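Local coordinates for cell division control protein 4 (Saccharomyces cerevisiae, PDB 3V7D) that recognises phosphorylated target proteins, such as the CDK inhibitor SIC1, for an SCF E3 ubiquitin ligase that marks them for degradation by the proteasome, at residues K58-S62 with E63-S67; P19-I22 with S23-I26. The protein carries 1 engineered substitution. One frame throughout, in Å; residues are numbered along the deposited sequence.

Both contacts lie in the helical N-terminal part of the chain, ahead of the WD repeats. Contact 2 comes first and covers the start of helix 20-27, inside the F-box. Contact 1 follows and covers the end of helix 53-62 with the loop leading toward helix 71-81. Their centres are about 21 Å apart, and their nearest atoms about 7 Å apart, without touching. Each is a local contact along one continuous run of chain: contact 2 starts a helix, contact 1 ends one. Contact 2 packs on the chain of another protein. Contact 1 instead reaches the WD-repeat propeller through E63 and R420. This part thus probably joins a ligase partner, likely SKP1, to the WD-repeat domain.

Contact 1. Residues K58-S62 with E63-S67; sequences KLLIS and ENFVS
L60 packs against F65 and V66 where the chain turns out of helix 53-62. Its CB meets V66 CG1 at 4.0 Å. CG stands anti to the carbonyl carbon (chi1 -78°), which carries the fork toward F65. CD2 then rests on F65 CB at 3.9 Å and approaches the ring obliquely. The two side chains cross at about a right angle. L74 and L91, on the next two helices, also touch L60. The turn itself is a Schellman motif. N64 is its C-prime residue, with a positive phi of 55°. F65 N donates to L60 O at 2.9 Å, nearly in line with the C=O bond. N64 N donates to I61 O at 3.0 Å, from above the carbonyl plane. A water gives hydrogen bonds to both I61 O and V66 O, tying the helix end to the departing loop. I61 CG1 also touches V66 CG1 at 3.9 Å. L59 O takes two donors on one face of its plane: S62 OG at 2.9 Å and E63 N at 3.1 Å. E63 CB lies over one face of the F65 ring, toward its rim. E63 OE1 forms a salt bridge with R420 of the propeller.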
loop_
_atom_site.group_PDB
_atom_site.type_symbol
_atom_site.label_atom_id
_atom_site.label_comp_id
_atom_site.label_asym_id
_atom_site.label_seq_id
_atom_site.Cartn_x
_atom_site.Cartn_y
_atom_site.Cartn_z
ATOM N N LYS B 58 11.562 -5.608 5.525
ATOM C CA LYS B 58 11.682 -6.124 4.164
ATOM C C LYS B 58 10.501 -7.011 3.764
ATOM O O LYS B 58 9.979 -6.890 2.657
ATOM C CB LYS B 58 12.992 -6.899 3.989
ATOM C CG LYS B 58 14.244 -6.032 3.900
ATOM C CD LYS B 58 15.498 -6.897 3.929
ATOM C CE LYS B 58 16.735 -6.130 3.478
ATOM N NZ LYS B 58 17.053 -4.985 4.373
ATOM N N LEU B 59 10.095 -7.909 4.658
ATOM C CA LEU B 59 8.969 -8.802 4.382
ATOM C C LEU B 59 7.669 -8.021 4.196
ATOM O O LEU B 59 6.909 -8.285 3.260
ATOM C CB LEU B 59 8.813 -9.848 5.492
ATOM C CG LEU B 59 9.819 -11.001 5.471
ATOM C CD1 LEU B 59 9.689 -11.864 6.710
ATOM C CD2 LEU B 59 9.629 -11.837 4.217
ATOM N N LEU B 60 7.427 -7.060 5.088
ATOM C CA LEU B 60 6.250 -6.197 4.996
ATOM C C LEU B 60 6.230 -5.420 3.680
ATOM O O LEU B 60 5.189 -5.304 3.032
ATOM C CB LEU B 60 6.190 -5.233 6.185
ATOM C CG LEU B 60 5.694 -5.826 7.507
ATOM C CD1 LEU B 60 6.132 -4.961 8.682
ATOM C CD2 LEU B 60 4.184 -5.966 7.493
ATOM N N ILE B 61 7.386 -4.900 3.286
ATOM C CA ILE B 61 7.496 -4.180 2.026
ATOM C C ILE B 61 7.324 -5.121 0.835
ATOM O O ILE B 61 6.655 -4.780 -0.139
ATOM C CB ILE B 61 8.836 -3.431 1.919
ATOM C CG1 ILE B 61 8.880 -2.285 2.929
ATOM C CG2 ILE B 61 9.055 -2.891 0.505
ATOM C CD1 ILE B 61 10.225 -1.580 2.978
ATOM N N SER B 62 7.910 -6.313 0.922
ATOM C CA SER B 62 7.893 -7.241 -0.210
ATOM C C SER B 62 6.493 -7.786 -0.501
ATOM O O SER B 62 6.209 -8.194 -1.623
ATOM C CB SER B 62 8.882 -8.395 -0.000
ATOM O OG SER B 62 8.470 -9.241 1.062
ATOM N N GLU B 63 5.627 -7.793 0.507
ATOM C CA GLU B 63 4.256 -8.247 0.322
ATOM C C GLU B 63 3.293 -7.078 0.090
ATOM O O GLU B 63 2.072 -7.261 0.098
ATOM C CB GLU B 63 3.797 -9.070 1.531
ATOM C CG GLU B 63 4.551 -10.381 1.718
ATOM C CD GLU B 63 4.238 -11.404 0.639
ATOM O OE1 GLU B 63 3.116 -11.376 0.099
ATOM O OE2 GLU B 63 5.111 -12.241 0.333
ATOM N N ASN B 64 3.851 -5.885 -0.111
ATOM C CA ASN B 64 3.060 -4.664 -0.280
ATOM C C ASN B 64 2.094 -4.390 0.865
ATOM O O ASN B 64 0.993 -3.888 0.641
ATOM C CB ASN B 64 2.265 -4.692 -1.584
ATOM C CG ASN B 64 3.111 -5.056 -2.774
ATOM O OD1 ASN B 64 2.726 -5.900 -3.584
ATOM N ND2 ASN B 64 4.269 -4.424 -2.891
ATOM N N PHE B 65 2.489 -4.729 2.085
ATOM C CA PHE B 65 1.666 -4.394 3.240
ATOM C C PHE B 65 1.985 -2.982 3.715
ATOM O O PHE B 65 1.221 -2.379 4.462
ATOM C CB PHE B 65 1.868 -5.406 4.368
ATOM C CG PHE B 65 1.369 -6.786 4.038
ATOM C CD1 PHE B 65 0.206 -6.959 3.307
ATOM C CD2 PHE B 65 2.069 -7.910 4.454
ATOM C CE1 PHE B 65 -0.255 -8.228 2.999
ATOM C CE2 PHE B 65 1.611 -9.179 4.153
ATOM C CZ PHE B 65 0.450 -9.338 3.420
ATOM N N VAL B 66 3.123 -2.460 3.272
ATOM C CA VAL B 66 3.533 -1.105 3.615
ATOM C C VAL B 66 4.534 -0.618 2.581
ATOM O O VAL B 66 5.174 -1.421 1.904
ATOM C CB VAL B 66 4.169 -1.046 5.025
ATOM C CG1 VAL B 66 5.622 -1.512 4.985
ATOM C CG2 VAL B 66 4.075 0.357 5.601
ATOM N N SER B 67 4.652 0.695 2.438
ATOM C CA SER B 67 5.658 1.282 1.560
ATOM C C SER B 67 6.756 1.862 2.435
ATOM O O SER B 67 6.549 2.049 3.633
ATOM C CB SER B 67 5.033 2.388 0.706
ATOM O OG SER B 67 4.636 3.486 1.511
HETATM O O HOH W 1 5.683 -2.113 -0.736
#

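Contact 2. Residues P19-I22 with S23-I26; sequences PFEI and SLKI
The first turns of helix 20-27, in the F-box, bring F20 against L24 one turn later. The outer end of the ring sits at the fork of the leucine. L24 CD1 is 3.6 Å from F20 CZ and nearly as close to CE1. The other methyl, L24 CD2, lies 4.1 Å from F20 CE2. F20 CG is anti to the backbone N (chi1 175°), which lets the ring reach forward along the helix to L24. The side chains cross at a slant, and the approach to the ring is oblique. E21 runs alongside L24, pointing the same way. Its chain bends at chi2 (-65°), and OE2 comes to the edge of the F20 ring, in its plane. An alanine in place of L24 lacks both methyls, and the outer end of the F20 ring would probably lose their support and have more freedom to turn. P19 is the N-cap residue, and the helical bonds start from its carbonyl. S23 N donates to P19 O at 3.2 Å. L24 N to F20 O and K25 N to E21 O continue the series. The next bond, I26 N to I22 O, is 3.2 Å long. I22 O also has the K25 CB and I26 CG1 carbons beside it. S23 OG is hydrogen-bonded to I15 O, which ties the helix to the preceding chain. P19, I22, K25 and I26 pack on apolar side chains of another protein's chain, consistent with the F-box's known role in binding SKP1. K25 NZ makes a long, weak ion pair with an acidic side chain of that chain.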
loop_
_atom_site.group_PDB
_atom_site.type_symbol
_atom_site.label_atom_id
_atom_site.label_comp_id
_atom_site.label_asym_id
_atom_site.label_seq_id
_atom_site.Cartn_x
_atom_site.Cartn_y
_atom_site.Cartn_z
ATOM N N PRO B 19 28.932 -14.247 12.095
ATOM C CA PRO B 19 28.616 -12.917 12.628
ATOM C C PRO B 19 27.166 -12.562 12.330
ATOM O O PRO B 19 26.642 -12.982 11.299
ATOM C CB PRO B 19 29.560 -11.995 11.855
ATOM C CG PRO B 19 30.713 -12.882 11.472
ATOM C CD PRO B 19 30.090 -14.218 11.182
ATOM N N PHE B 20 26.540 -11.807 13.227
ATOM C CA PHE B 20 25.116 -11.482 13.151
ATOM C C PHE B 20 24.638 -10.980 11.783
ATOM O O PHE B 20 23.625 -11.447 11.264
ATOM C CB PHE B 20 24.751 -10.467 14.243
ATOM C CG PHE B 20 23.327 -9.983 14.175
ATOM C CD1 PHE B 20 22.281 -10.800 14.578
ATOM C CD2 PHE B 20 23.036 -8.709 13.717
ATOM C CE1 PHE B 20 20.967 -10.355 14.518
ATOM C CE2 PHE B 20 21.726 -8.259 13.656
ATOM C CZ PHE B 20 20.690 -9.084 14.057
ATOM N N GLU B 21 25.365 -10.030 11.207
ATOM C CA GLU B 21 24.972 -9.443 9.931
ATOM C C GLU B 21 24.924 -10.488 8.815
ATOM O O GLU B 21 24.075 -10.420 7.923
ATOM C CB GLU B 21 25.914 -8.298 9.550
ATOM C CG GLU B 21 25.964 -7.168 10.571
ATOM C CD GLU B 21 24.637 -6.438 10.718
ATOM O OE1 GLU B 21 23.817 -6.479 9.774
ATOM O OE2 GLU B 21 24.414 -5.820 11.783
ATOM N N ILE B 22 25.827 -11.460 8.876
ATOM C CA ILE B 22 25.878 -12.512 7.867
ATOM C C ILE B 22 24.733 -13.514 8.015
ATOM O O ILE B 22 24.133 -13.932 7.023
ATOM C CB ILE B 22 27.237 -13.234 7.876
ATOM C CG1 ILE B 22 28.353 -12.237 7.564
ATOM C CG2 ILE B 22 27.245 -14.380 6.867
ATOM C CD1 ILE B 22 29.719 -12.868 7.456
ATOM N N SER B 23 24.420 -13.893 9.249
ATOM C CA SER B 23 23.291 -14.785 9.484
ATOM C C SER B 23 22.002 -14.070 9.097
ATOM O O SER B 23 21.035 -14.695 8.668
ATOM C CB SER B 23 23.234 -15.229 10.944
ATOM O OG SER B 23 24.302 -16.110 11.250
ATOM N N LEU B 24 22.008 -12.749 9.245
ATOM C CA LEU B 24 20.865 -11.931 8.872
ATOM C C LEU B 24 20.667 -11.975 7.361
ATOM O O LEU B 24 19.544 -12.035 6.863
ATOM C CB LEU B 24 21.088 -10.489 9.315
ATOM C CG LEU B 24 19.811 -9.784 9.747
ATOM C CD1 LEU B 24 19.297 -10.448 11.015
ATOM C CD2 LEU B 24 20.053 -8.298 9.952
ATOM N N LYS B 25 21.782 -11.940 6.644
ATOM C CA LYS B 25 21.780 -12.033 5.193
ATOM C C LYS B 25 21.140 -13.349 4.737
ATOM O O LYS B 25 20.433 -13.401 3.730
ATOM C CB LYS B 25 23.215 -11.916 4.683
ATOM C CG LYS B 25 23.350 -11.786 3.183
ATOM C CD LYS B 25 24.793 -11.489 2.777
ATOM C CE LYS B 25 25.307 -10.190 3.391
ATOM N NZ LYS B 25 25.853 -9.268 2.352
ATOM N N ILE B 26 21.382 -14.408 5.502
ATOM C CA ILE B 26 20.843 -15.729 5.195
ATOM C C ILE B 26 19.321 -15.747 5.331
ATOM O O ILE B 26 18.612 -16.295 4.480
ATOM C CB ILE B 26 21.484 -16.812 6.098
ATOM C CG1 ILE B 26 22.979 -16.951 5.784
ATOM C CG2 ILE B 26 20.795 -18.155 5.913
ATOM C CD1 ILE B 26 23.731 -17.893 6.718
#